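Long-range contacts in aminotransferase, class III (Thermomicrobium roseum, PDB 6IO1), which is a thermostable (S)-enantioselective omega-transaminase of class III that binds pyridoxal 5'-phosphate and probably uses it to carry amino groups between substrates: residues R70-A75 with A334-D339; V83-T88 with F322-H327; E106-P111 with F273-Y278; Q359-L364 with V437-V442. All blocks are in the same frame, centred on the assembly; numbering follows the deposited sequence.

Overall arrangement
Contacts 1 and 2 lie on the same side of the chain's centre, each within reach of the second subunit, and the long helix 328-344 begins just after one segment of contact 2 and carries one of contact 1. Contact 3 touches contact 1, Leu107 of helix 95-107 packing on Leu338. Contact 4 stands apart, about 43 Å centre to centre from contact 2, where helices 346-361 and 432-450 meet. Chemistry follows place: contact 1, partly buried, combines leucine packing with an arginine water-bridged to a carbonyl; buried contact 2 mixes aromatic rings, turns and two waters; buried contact 3 is an aromatic stack flanked by sulfur; contact 4, also buried, is aliphatic, with its polar bond at the margin.

Contact 1. Residues R70-A75 with A334-D339; sequences RELAEA and ALRNLD
Arg336 crosses from helix 328-344 to helix 70-82, and its side chain runs alongside Leu72, Ala75 and Glu71 in turn. Arg336 CB packs against Leu72 CD1 (3.9 Å) and Ala75 CB (4.1 Å). The first torsion sets Arg336 CG anti to the backbone N (chi1 -152°), where it lies 3.9 Å from Glu71 O and also touches Leu72 CD1. Arg336 NE donates to a water at 2.8 Å, which in turn donates to Glu71 O; that carbonyl also takes the helical N-H of Ala75, so two donors grip it. At the tip, Glu71 CG lies over one face of the guanidinium, 4.1 Å from Arg336 NH2. The Glu71 carboxylate is turned nearly perpendicular to the guanidinium and stays apart from it, its OE2 5.4 Å from Arg336 NH2, though the opposite charges may still attract. Arg336 NH1 turns back to its own helix, making a long salt bridge with Asp339 OD2 at 3.4 Å; the hydrogen bond within it is weak, and Asp339 is also paired with Arg103. Beside the arginine, Leu72 CD2 packs on CB and OD1 of Asn337, whose amide oxygen is hydrogen-bonded to Ser293. The two short helical segments run nearly antiparallel, at 155°, their axes 9.0 Å apart. Helix 328-344 also packs through Ala334, Leu335 and Leu338 on Leu100 of helix 95-107, while helix 70-82 sets Leu72 and Ala73 against Met80 of the second subunit, which places helix 70-82 at the dimer interface, with helix 328-344 behind it in the subunit.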
loop_
_atom_site.group_PDB
_atom_site.type_symbol
_atom_site.label_atom_id
_atom_site.label_comp_id
_atom_site.label_asym_id
_atom_site.label_seq_id
_atom_site.Cartn_x
_atom_site.Cartn_y
_atom_site.Cartn_z
ATOM N N ARG B 70 18.629 3.980 17.253
ATOM C CA ARG B 70 17.720 4.430 18.302
ATOM C C ARG B 70 17.108 5.793 18.004
ATOM O O ARG B 70 16.049 6.113 18.554
ATOM C CB ARG B 70 18.446 4.460 19.649
ATOM C CG ARG B 70 18.872 3.083 20.133
ATOM C CD ARG B 70 19.018 3.019 21.647
ATOM N NE ARG B 70 19.808 4.123 22.186
ATOM C CZ ARG B 70 19.647 4.631 23.404
ATOM N NH1 ARG B 70 18.713 4.147 24.211
ATOM N NH2 ARG B 70 20.413 5.632 23.811
ATOM N N GLU B 71 17.758 6.610 17.172
ATOM C CA GLU B 71 17.203 7.917 16.829
ATOM C C GLU B 71 15.851 7.780 16.139
ATOM O O GLU B 71 14.903 8.511 16.455
ATOM C CB GLU B 71 18.183 8.684 15.942
ATOM C CG GLU B 71 19.527 8.968 16.597
ATOM C CD GLU B 71 20.575 7.921 16.263
ATOM O OE1 GLU B 71 20.206 6.741 16.084
ATOM O OE2 GLU B 71 21.769 8.279 16.180
ATOM N N LEU B 72 15.739 6.840 15.198
ATOM C CA LEU B 72 14.476 6.638 14.495
ATOM C C LEU B 72 13.407 6.099 15.437
ATOM O O LEU B 72 12.235 6.493 15.351
ATOM C CB LEU B 72 14.687 5.698 13.306
ATOM C CG LEU B 72 15.152 6.318 11.980
ATOM C CD1 LEU B 72 16.394 7.186 12.148
ATOM C CD2 LEU B 72 15.405 5.242 10.940
ATOM N N ALA B 73 13.794 5.203 16.349
ATOM C CA ALA B 73 12.853 4.700 17.343
ATOM C C ALA B 73 12.339 5.828 18.229
ATOM O O ALA B 73 11.145 5.884 18.547
ATOM C CB ALA B 73 13.513 3.610 18.189
ATOM N N GLU B 74 13.229 6.734 18.642
ATOM C CA GLU B 74 12.812 7.858 19.474
ATOM C C GLU B 74 11.899 8.806 18.710
ATOM O O GLU B 74 10.925 9.326 19.269
ATOM C CB GLU B 74 14.040 8.606 20.000
ATOM C CG GLU B 74 13.746 10.009 20.517
ATOM C CD GLU B 74 12.860 10.019 21.751
ATOM O OE1 GLU B 74 12.690 8.956 22.386
ATOM O OE2 GLU B 74 12.327 11.097 22.087
ATOM N N ALA B 75 12.191 9.038 17.429
ATOM C CA ALA B 75 11.309 9.870 16.617
ATOM C C ALA B 75 9.920 9.254 16.523
ATOM O O ALA B 75 8.906 9.948 16.689
ATOM C CB ALA B 75 11.903 10.073 15.224
ATOM N N ALA B 334 11.044 9.363 8.642
ATOM C CA ALA B 334 11.730 9.710 7.402
ATOM C C ALA B 334 12.606 10.941 7.578
ATOM O O ALA B 334 13.714 11.002 7.039
ATOM C CB ALA B 334 10.714 9.939 6.284
ATOM N N LEU B 335 12.114 11.944 8.307
ATOM C CA LEU B 335 12.916 13.138 8.555
ATOM C C LEU B 335 14.181 12.793 9.332
ATOM O O LEU B 335 15.278 13.252 8.988
ATOM C CB LEU B 335 12.089 14.181 9.309
ATOM C CG LEU B 335 10.954 14.851 8.532
ATOM C CD1 LEU B 335 10.115 15.723 9.453
ATOM C CD2 LEU B 335 11.502 15.666 7.370
ATOM N N ARG B 336 14.050 11.966 10.374
ATOM C CA ARG B 336 15.233 11.565 11.136
ATOM C C ARG B 336 16.191 10.732 10.283
ATOM O O ARG B 336 17.420 10.909 10.347
ATOM C CB ARG B 336 14.810 10.789 12.383
ATOM C CG ARG B 336 15.787 10.895 13.539
ATOM C CD ARG B 336 15.772 12.286 14.147
ATOM N NE ARG B 336 16.810 12.444 15.160
ATOM C CZ ARG B 336 18.058 12.811 14.896
ATOM N NH1 ARG B 336 18.419 13.093 13.652
ATOM N NH2 ARG B 336 18.941 12.926 15.880
ATOM N N ASN B 337 15.643 9.818 9.480
ATOM C CA ASN B 337 16.458 8.998 8.593
ATOM C C ASN B 337 17.211 9.859 7.590
ATOM O O ASN B 337 18.376 9.589 7.283
ATOM C CB ASN B 337 15.572 7.978 7.877
ATOM C CG ASN B 337 16.353 7.074 6.951
ATOM O OD1 ASN B 337 17.169 6.268 7.394
ATOM N ND2 ASN B 337 16.102 7.200 5.654
ATOM N N LEU B 338 16.550 10.884 7.049
ATOM C CA LEU B 338 17.217 11.807 6.138
ATOM C C LEU B 338 18.304 12.593 6.855
ATOM O O LEU B 338 19.364 12.860 6.279
ATOM C CB LEU B 338 16.194 12.752 5.508
ATOM C CG LEU B 338 15.307 12.130 4.430
ATOM C CD1 LEU B 338 14.374 13.170 3.830
ATOM C CD2 LEU B 338 16.160 11.482 3.353
ATOM N N ASP B 339 18.060 12.971 8.114
ATOM C CA ASP B 339 19.102 13.628 8.897
ATOM C C ASP B 339 20.353 12.765 8.947
ATOM O O ASP B 339 21.464 13.230 8.664
ATOM C CB ASP B 339 18.609 13.906 10.319
ATOM C CG ASP B 339 17.528 14.961 10.374
ATOM O OD1 ASP B 339 17.346 15.683 9.374
ATOM O OD2 ASP B 339 16.862 15.069 11.424
HETATM O O HOH W 1 15.350 11.247 17.249
#

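Contact 2. Residues V83-T88 with F322-H327; sequences VAFVPT and FTYSGH
Phe85 and Tyr324 meet in an offset edge-to-face (T-shaped) pair, the rim of the tyrosine ring directed at the phenylalanine face with planes at 76° and centroids 5.3 Å apart. Tyr324 CD1 makes the closest approach, 3.5 Å from Phe85 CE1, and CE1 of the tyrosine sits above the rim of that face; Pro87 N lies over the opposite one. Phe85 CG stands anti to the backbone N (chi1 -176°), and the ring beyond it lies against the turns of 322-327. The ring tip, Phe85 CZ, comes edge-on to Thr323 O at 3.4 Å. The His327 ring lies obliquely to Phe85, CD2 being 3.6 Å from Phe85 CD1, and completes an aromatic cluster; its NE2 bonds to Gly294 O of the second subunit. Farther along, Thr88 OG1 donates to Ser325 O over 2.7 Å, arriving above the carbonyl plane, 57° out of it. Ser325 O also accepts from a water that joins Thr88 N to Thr323 O. Gly326 has positive phi, and a CB there would clash with Thr88 CG2. Type I and type II beta turns, Phe322-Ser325 and Tyr324-His327, overlap and lead into His327, the N-cap of helix 328-344. Thr323 OG1 bonds to Lys289 of the second subunit, and the arrangement belongs to the dimer interface, beside the active site that this lysine lines, as expected of fold type I aminotransferases.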
loop_
_atom_site.group_PDB
_atom_site.type_symbol
_atom_site.label_atom_id
_atom_site.label_comp_id
_atom_site.label_asym_id
_atom_site.label_seq_id
_atom_site.Cartn_x
_atom_site.Cartn_y
_atom_site.Cartn_z
ATOM N N VAL B 83 0.804 12.597 18.335
ATOM C CA VAL B 83 -0.342 12.175 17.536
ATOM C C VAL B 83 0.153 11.141 16.529
ATOM O O VAL B 83 1.128 11.369 15.804
ATOM C CB VAL B 83 -1.026 13.370 16.838
ATOM C CG1 VAL B 83 -0.062 14.109 15.902
ATOM C CG2 VAL B 83 -2.263 12.910 16.089
ATOM N N ALA B 84 -0.523 9.996 16.466
ATOM C CA ALA B 84 -0.038 8.903 15.634
ATOM C C ALA B 84 -0.565 8.978 14.210
ATOM O O ALA B 84 0.175 8.694 13.262
ATOM C CB ALA B 84 -0.405 7.554 16.258
ATOM N N PHE B 85 -1.831 9.347 14.029
ATOM C CA PHE B 85 -2.414 9.393 12.696
ATOM C C PHE B 85 -3.190 10.686 12.521
ATOM O O PHE B 85 -4.137 10.956 13.266
ATOM C CB PHE B 85 -3.326 8.196 12.425
ATOM C CG PHE B 85 -3.874 8.174 11.026
ATOM C CD1 PHE B 85 -3.018 8.077 9.942
ATOM C CD2 PHE B 85 -5.235 8.274 10.792
ATOM C CE1 PHE B 85 -3.508 8.067 8.651
ATOM C CE2 PHE B 85 -5.733 8.263 9.500
ATOM C CZ PHE B 85 -4.866 8.159 8.429
ATOM N N VAL B 86 -2.780 11.472 11.534
ATOM C CA VAL B 86 -3.556 12.596 11.023
ATOM C C VAL B 86 -3.675 12.350 9.526
ATOM O O VAL B 86 -2.651 12.178 8.849
ATOM C CB VAL B 86 -2.889 13.947 11.321
ATOM C CG1 VAL B 86 -3.631 15.069 10.612
ATOM C CG2 VAL B 86 -2.843 14.201 12.814
ATOM N N PRO B 87 -4.877 12.310 8.965
ATOM C CA PRO B 87 -4.996 12.052 7.530
ATOM C C PRO B 87 -4.541 13.257 6.727
ATOM O O PRO B 87 -4.531 14.395 7.202
ATOM C CB PRO B 87 -6.495 11.785 7.326
ATOM C CG PRO B 87 -7.118 11.811 8.699
ATOM C CD PRO B 87 -6.184 12.554 9.592
ATOM N N THR B 88 -4.137 12.985 5.492
ATOM C CA THR B 88 -3.892 14.037 4.522
ATOM C C THR B 88 -5.097 14.248 3.621
ATOM O O THR B 88 -5.058 15.105 2.733
ATOM C CB THR B 88 -2.643 13.726 3.692
ATOM O OG1 THR B 88 -2.750 12.413 3.132
ATOM C CG2 THR B 88 -1.401 13.795 4.572
ATOM N N PHE B 322 -4.596 6.911 -0.859
ATOM C CA PHE B 322 -4.527 5.767 0.034
ATOM C C PHE B 322 -4.663 6.253 1.471
ATOM O O PHE B 322 -4.232 7.358 1.811
ATOM C CB PHE B 322 -3.214 5.000 -0.152
ATOM C CG PHE B 322 -3.055 4.388 -1.518
ATOM C CD1 PHE B 322 -3.564 3.130 -1.794
ATOM C CD2 PHE B 322 -2.394 5.073 -2.525
ATOM C CE1 PHE B 322 -3.417 2.566 -3.049
ATOM C CE2 PHE B 322 -2.244 4.516 -3.783
ATOM C CZ PHE B 322 -2.756 3.260 -4.044
ATOM N N THR B 323 -5.277 5.413 2.310
ATOM C CA THR B 323 -5.676 5.842 3.649
ATOM C C THR B 323 -4.503 6.407 4.444
ATOM O O THR B 323 -4.635 7.440 5.109
ATOM C CB THR B 323 -6.312 4.674 4.402
ATOM O OG1 THR B 323 -7.577 4.351 3.808
ATOM C CG2 THR B 323 -6.518 5.026 5.868
ATOM N N TYR B 324 -3.344 5.756 4.374
ATOM C CA TYR B 324 -2.205 6.116 5.206
ATOM C C TYR B 324 -1.255 7.091 4.522
ATOM O O TYR B 324 -0.092 7.198 4.928
ATOM C CB TYR B 324 -1.472 4.851 5.653
ATOM C CG TYR B 324 -2.235 4.128 6.736
ATOM C CD1 TYR B 324 -2.608 4.791 7.896
ATOM C CD2 TYR B 324 -2.615 2.801 6.587
ATOM C CE1 TYR B 324 -3.316 4.152 8.889
ATOM C CE2 TYR B 324 -3.326 2.150 7.578
ATOM C CZ TYR B 324 -3.673 2.832 8.726
ATOM O OH TYR B 324 -4.379 2.198 9.720
ATOM N N SER B 325 -1.722 7.786 3.488
ATOM C CA SER B 325 -0.910 8.784 2.805
ATOM C C SER B 325 -0.453 9.860 3.783
ATOM O O SER B 325 -1.276 10.511 4.433
ATOM C CB SER B 325 -1.713 9.410 1.666
ATOM O OG SER B 325 -1.115 10.615 1.222
ATOM N N GLY B 326 0.861 10.046 3.887
ATOM C CA GLY B 326 1.392 11.074 4.761
ATOM C C GLY B 326 1.314 10.751 6.234
ATOM O O GLY B 326 1.118 11.659 7.049
ATOM N N HIS B 327 1.437 9.477 6.597
ATOM C CA HIS B 327 1.344 9.064 7.988
ATOM C C HIS B 327 2.350 9.841 8.839
ATOM O O HIS B 327 3.548 9.840 8.525
ATOM C CB HIS B 327 1.595 7.560 8.106
ATOM C CG HIS B 327 1.226 6.988 9.439
ATOM N ND1 HIS B 327 2.075 7.028 10.523
ATOM C CD2 HIS B 327 0.102 6.364 9.862
ATOM C CE1 HIS B 327 1.489 6.452 11.557
ATOM N NE2 HIS B 327 0.291 6.040 11.183
HETATM O O HOH W 2 -0.520 13.863 8.132
HETATM O O HOH W 3 -4.092 10.125 4.819
#

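Contact 3. Residues E106-P111 with F273-Y278; sequences ELFPGP and FGMQQY
Phe273, the first residue of its segment, lays its ring on Phe108 in an offset stack with planes 13° apart and centroids separated by 4.0 Å. Phe108 CE1 sits over the centre of the Phe273 ring, whereas Phe273 CZ lies toward the rim of Phe108; the closest carbons are Phe108 CZ and Phe273 CE1, at 3.4 Å. In the plane of the Phe273 ring, Leu107 O faces its edge, 3.7 Å from CE2. An alanine at Phe273 would keep only CB, and losing the ring would probably open a gap beside Leu107 and leave the Phe108 face without its stacking partner. Next, the backbone N-H groups of Gly274 and Met275 are both held by the carboxylate of Glu261. Met275 SD comes to the edge of the Phe108 ring, 4.1 Å from CD1, in a Met-aromatic contact. A bend at chi3 (-85°) then places Met275 CE tip to tip with Pro109, 3.5 Å from CD. Gln276 N bonds to Phe273 O at the start of the weakly bonded helix 274-278, and Tyr278 N to Gly274 O within it. Phe266 meets Phe273 edge to face, and Phe287 of strand 284-287 meets the Phe108 ring. The result is an aromatic cluster tying the end of helix 95-107 to the central sheet of the large fold type I domain.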
loop_
_atom_site.group_PDB
_atom_site.type_symbol
_atom_site.label_atom_id
_atom_site.label_comp_id
_atom_site.label_asym_id
_atom_site.label_seq_id
_atom_site.Cartn_x
_atom_site.Cartn_y
_atom_site.Cartn_z
ATOM N N GLU B 106 13.304 20.287 -1.698
ATOM C CA GLU B 106 14.693 20.738 -1.758
ATOM C C GLU B 106 15.607 19.652 -2.322
ATOM O O GLU B 106 16.440 19.919 -3.197
ATOM C CB GLU B 106 15.180 21.176 -0.376
ATOM C CG GLU B 106 16.671 21.494 -0.342
ATOM C CD GLU B 106 17.100 22.189 0.935
ATOM O OE1 GLU B 106 18.237 21.947 1.394
ATOM O OE2 GLU B 106 16.302 22.978 1.480
ATOM N N LEU B 107 15.465 18.418 -1.830
ATOM C CA LEU B 107 16.410 17.357 -2.176
ATOM C C LEU B 107 16.257 16.896 -3.622
ATOM O O LEU B 107 17.257 16.611 -4.293
ATOM C CB LEU B 107 16.245 16.180 -1.214
ATOM C CG LEU B 107 16.703 16.462 0.217
ATOM C CD1 LEU B 107 16.454 15.264 1.119
ATOM C CD2 LEU B 107 18.173 16.858 0.240
ATOM N N PHE B 108 15.030 16.806 -4.119
ATOM C CA PHE B 108 14.836 16.373 -5.500
ATOM C C PHE B 108 15.153 17.527 -6.448
ATOM O O PHE B 108 14.584 18.612 -6.303
ATOM C CB PHE B 108 13.408 15.881 -5.724
ATOM C CG PHE B 108 13.194 14.441 -5.342
ATOM C CD1 PHE B 108 13.734 13.419 -6.106
ATOM C CD2 PHE B 108 12.447 14.109 -4.223
ATOM C CE1 PHE B 108 13.537 12.094 -5.760
ATOM C CE2 PHE B 108 12.245 12.786 -3.872
ATOM C CZ PHE B 108 12.791 11.778 -4.642
ATOM N N PRO B 109 16.054 17.331 -7.411
ATOM C CA PRO B 109 16.492 18.452 -8.254
ATOM C C PRO B 109 15.367 19.015 -9.109
ATOM O O PRO B 109 14.445 18.305 -9.518
ATOM C CB PRO B 109 17.592 17.834 -9.125
ATOM C CG PRO B 109 18.009 16.590 -8.414
ATOM C CD PRO B 109 16.797 16.094 -7.695
ATOM N N GLY B 110 15.459 20.316 -9.375
ATOM C CA GLY B 110 14.556 20.991 -10.274
ATOM C C GLY B 110 13.163 21.187 -9.713
ATOM O O GLY B 110 12.942 21.158 -8.498
ATOM N N PRO B 111 12.187 21.373 -10.603
ATOM C CA PRO B 111 10.831 21.713 -10.152
ATOM C C PRO B 111 10.038 20.515 -9.653
ATOM O O PRO B 111 8.807 20.576 -9.583
ATOM C CB PRO B 111 10.185 22.328 -11.401
ATOM C CG PRO B 111 10.974 21.815 -12.557
ATOM C CD PRO B 111 12.300 21.303 -12.069
ATOM N N PHE B 273 20.092 10.307 -5.507
ATOM C CA PHE B 273 19.089 9.730 -6.387
ATOM C C PHE B 273 19.735 9.283 -7.689
ATOM O O PHE B 273 20.738 9.848 -8.133
ATOM C CB PHE B 273 17.956 10.720 -6.671
ATOM C CG PHE B 273 17.252 11.198 -5.436
ATOM C CD1 PHE B 273 16.524 10.316 -4.654
ATOM C CD2 PHE B 273 17.322 12.526 -5.051
ATOM C CE1 PHE B 273 15.876 10.750 -3.514
ATOM C CE2 PHE B 273 16.675 12.967 -3.912
ATOM C CZ PHE B 273 15.952 12.077 -3.143
ATOM N N GLY B 274 19.147 8.248 -8.293
ATOM C CA GLY B 274 19.673 7.729 -9.543
ATOM C C GLY B 274 19.578 8.708 -10.697
ATOM O O GLY B 274 20.377 8.641 -11.636
ATOM N N MET B 275 18.592 9.614 -10.659
ATOM C CA MET B 275 18.466 10.620 -11.713
ATOM C C MET B 275 19.740 11.443 -11.848
ATOM O O MET B 275 20.119 11.837 -12.957
ATOM C CB MET B 275 17.254 11.528 -11.456
ATOM C CG MET B 275 17.298 12.355 -10.172
ATOM S SD MET B 275 15.690 13.020 -9.680
ATOM C CE MET B 275 15.610 14.535 -10.633
ATOM N N GLN B 276 20.409 11.725 -10.727
ATOM C CA GLN B 276 21.666 12.463 -10.787
ATOM C C GLN B 276 22.755 11.653 -11.481
ATOM O O GLN B 276 23.568 12.213 -12.225
ATOM C CB GLN B 276 22.116 12.866 -9.383
ATOM C CG GLN B 276 23.379 13.712 -9.382
ATOM C CD GLN B 276 23.709 14.290 -8.021
ATOM O OE1 GLN B 276 22.920 14.190 -7.082
ATOM N NE2 GLN B 276 24.883 14.901 -7.909
ATOM N N GLN B 277 22.790 10.339 -11.249
ATOM C CA GLN B 277 23.799 9.500 -11.889
ATOM C C GLN B 277 23.695 9.571 -13.406
ATOM O O GLN B 277 24.712 9.666 -14.104
ATOM C CB GLN B 277 23.655 8.049 -11.430
ATOM C CG GLN B 277 24.028 7.790 -9.986
ATOM C CD GLN B 277 25.500 7.485 -9.806
ATOM O OE1 GLN B 277 26.252 7.401 -10.777
ATOM N NE2 GLN B 277 25.918 7.305 -8.559
ATOM N N TYR B 278 22.476 9.530 -13.934
ATOM C CA TYR B 278 22.248 9.381 -15.362
ATOM C C TYR B 278 21.800 10.671 -16.035
ATOM O O TYR B 278 21.405 10.642 -17.204
ATOM C CB TYR B 278 21.240 8.255 -15.598
ATOM C CG TYR B 278 21.789 6.920 -15.146
ATOM C CD1 TYR B 278 22.679 6.214 -15.942
ATOM C CD2 TYR B 278 21.453 6.388 -13.907
ATOM C CE1 TYR B 278 23.200 5.005 -15.534
ATOM C CE2 TYR B 278 21.971 5.176 -13.488
ATOM C CZ TYR B 278 22.845 4.489 -14.307
ATOM O OH TYR B 278 23.368 3.284 -13.903
#

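Contact 4. Residues Q359-L364 with V437-V442; sequences QELKRL and VLIEGV
The end of helix 346-361 and the 3-10 turn after it pack on the C-terminal helix 432-450, setting Glu360, Leu361 and Leu364 against Ile439 and Val442. Ile439 is central to the contact. Its CD1 methyl reaches the aliphatic root of Glu360, 3.5 Å from CB and 3.9 Å from CG. From the other branch, CG2 meets Leu361 CD2 at 4.0 Å. The same leucine methyl extends to Val442 CG1 at 4.5 Å, and Leu364 CD1 closes on that CG1 at 4.2 Å, so one valine methyl is shared by two leucines. Glu360 lends only its hydrocarbon part to the seam: CG lies beside the backbone N (chi1 -64°), a bend at chi2 (-53°) carries CD on, and the carboxylate ends away from the isoleucine. There OE2 accepts a nearly straight bond (174°) from Gln359 NE2 at 2.8 Å, in the amide plane, between neighbours in sequence. An alanine in place of Glu360 would retain the CB contact but would probably thin the cover over Ile439 CD1 and leave the Gln359 amide without its acceptor, free to turn. Beneath the seam, Leu361 and Val442 rest on Met424 of strand 421-424, and Val442 also reaches Ile413 of strand 413-418. Helices covering one side of the sheet that includes 413-418 and 421-424 are consistent with the C-terminal small domain of fold type I aminotransferases.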
loop_
_atom_site.group_PDB
_atom_site.type_symbol
_atom_site.label_atom_id
_atom_site.label_comp_id
_atom_site.label_asym_id
_atom_site.label_seq_id
_atom_site.Cartn_x
_atom_site.Cartn_y
_atom_site.Cartn_z
ATOM N N GLN B 359 34.653 -4.862 -7.738
ATOM C CA GLN B 359 36.010 -5.276 -8.080
ATOM C C GLN B 359 36.307 -6.671 -7.548
ATOM O O GLN B 359 36.819 -7.531 -8.274
ATOM C CB GLN B 359 37.019 -4.266 -7.531
ATOM C CG GLN B 359 38.435 -4.809 -7.403
ATOM C CD GLN B 359 39.383 -3.815 -6.763
ATOM O OE1 GLN B 359 39.642 -2.745 -7.314
ATOM N NE2 GLN B 359 39.909 -4.163 -5.594
ATOM N N GLU B 360 35.988 -6.916 -6.276
ATOM C CA GLU B 360 36.293 -8.216 -5.690
ATOM C C GLU B 360 35.413 -9.322 -6.271
ATOM O O GLU B 360 35.904 -10.418 -6.560
ATOM C CB GLU B 360 36.161 -8.145 -4.170
ATOM C CG GLU B 360 37.154 -7.193 -3.515
ATOM C CD GLU B 360 38.589 -7.483 -3.918
ATOM O OE1 GLU B 360 38.999 -8.662 -3.856
ATOM O OE2 GLU B 360 39.304 -6.535 -4.301
ATOM N N LEU B 361 34.110 -9.068 -6.425
ATOM C CA LEU B 361 33.199 -10.076 -6.961
ATOM C C LEU B 361 33.444 -10.372 -8.436
ATOM O O LEU B 361 33.145 -11.481 -8.891
ATOM C CB LEU B 361 31.751 -9.631 -6.752
ATOM C CG LEU B 361 31.242 -9.624 -5.309
ATOM C CD1 LEU B 361 29.952 -8.829 -5.212
ATOM C CD2 LEU B 361 31.046 -11.038 -4.785
ATOM N N LYS B 362 33.985 -9.420 -9.201
ATOM C CA LYS B 362 34.230 -9.676 -10.615
ATOM C C LYS B 362 35.260 -10.761 -10.835
ATOM O O LYS B 362 35.323 -11.324 -11.935
ATOM C CB LYS B 362 34.718 -8.403 -11.300
ATOM C CG LYS B 362 33.692 -7.837 -12.210
ATOM C CD LYS B 362 34.078 -6.473 -12.694
ATOM C CE LYS B 362 33.656 -6.312 -14.137
ATOM N NZ LYS B 362 32.246 -6.753 -14.347
ATOM N N ARG B 363 36.043 -11.014 -9.788
ATOM C CA ARG B 363 37.055 -12.091 -9.799
ATOM C C ARG B 363 36.274 -13.392 -9.983
ATOM O O ARG B 363 36.771 -14.288 -10.692
ATOM C CB ARG B 363 37.819 -12.092 -8.471
ATOM C CG ARG B 363 39.107 -12.903 -8.491
ATOM C CD ARG B 363 39.954 -12.646 -7.258
ATOM N NE ARG B 363 41.302 -13.180 -7.386
ATOM C CZ ARG B 363 42.286 -12.955 -6.523
ATOM N NH1 ARG B 363 42.073 -12.197 -5.459
ATOM N NH2 ARG B 363 43.478 -13.484 -6.725
ATOM N N LEU B 364 35.074 -13.464 -9.393
ATOM C CA LEU B 364 34.307 -14.711 -9.477
ATOM C C LEU B 364 34.073 -15.109 -10.928
ATOM O O LEU B 364 33.716 -16.259 -11.212
ATOM C CB LEU B 364 32.957 -14.585 -8.760
ATOM C CG LEU B 364 32.939 -14.567 -7.233
ATOM C CD1 LEU B 364 31.527 -14.258 -6.756
ATOM C CD2 LEU B 364 33.399 -15.902 -6.701
ATOM N N VAL B 437 33.417 -10.179 4.431
ATOM C CA VAL B 437 32.565 -11.252 4.934
ATOM C C VAL B 437 31.544 -11.640 3.874
ATOM O O VAL B 437 31.387 -12.819 3.533
ATOM C CB VAL B 437 31.884 -10.826 6.248
ATOM C CG1 VAL B 437 30.830 -11.842 6.652
ATOM C CG2 VAL B 437 32.923 -10.643 7.342
ATOM N N LEU B 438 30.880 -10.635 3.296
ATOM C CA LEU B 438 29.869 -10.884 2.276
ATOM C C LEU B 438 30.479 -11.569 1.059
ATOM O O LEU B 438 29.926 -12.549 0.537
ATOM C CB LEU B 438 29.199 -9.565 1.885
ATOM C CG LEU B 438 28.192 -9.561 0.734
ATOM C CD1 LEU B 438 27.062 -10.517 1.020
ATOM C CD2 LEU B 438 27.653 -8.166 0.498
ATOM N N ILE B 439 31.638 -11.081 0.610
ATOM C CA ILE B 439 32.264 -11.629 -0.592
ATOM C C ILE B 439 32.614 -13.095 -0.384
ATOM O O ILE B 439 32.328 -13.960 -1.224
ATOM C CB ILE B 439 33.494 -10.793 -1.003
ATOM C CG1 ILE B 439 33.066 -9.390 -1.431
ATOM C CG2 ILE B 439 34.091 -11.351 -2.239
ATOM C CD1 ILE B 439 34.167 -8.358 -1.270
ATOM N N GLU B 440 33.300 -13.366 0.733
ATOM C CA GLU B 440 33.786 -14.735 1.061
ATOM C C GLU B 440 32.593 -15.684 1.202
ATOM O O GLU B 440 32.664 -16.805 0.660
ATOM C CB GLU B 440 34.607 -14.703 2.352
ATOM C CG GLU B 440 35.911 -13.938 2.220
ATOM C CD GLU B 440 36.909 -14.548 1.250
ATOM O OE1 GLU B 440 36.631 -15.645 0.728
ATOM O OE2 GLU B 440 37.963 -13.923 1.019
ATOM N N GLY B 441 31.531 -15.233 1.872
ATOM C CA GLY B 441 30.336 -16.053 2.024
ATOM C C GLY B 441 29.727 -16.401 0.676
ATOM O O GLY B 441 29.377 -17.559 0.429
ATOM N N VAL B 442 29.602 -15.410 -0.217
ATOM C CA VAL B 442 29.009 -15.668 -1.528
ATOM C C VAL B 442 29.861 -16.653 -2.320
ATOM O O VAL B 442 29.339 -17.597 -2.929
ATOM C CB VAL B 442 28.814 -14.344 -2.290
ATOM C CG1 VAL B 442 28.529 -14.611 -3.769
ATOM C CG2 VAL B 442 27.688 -13.535 -1.665
#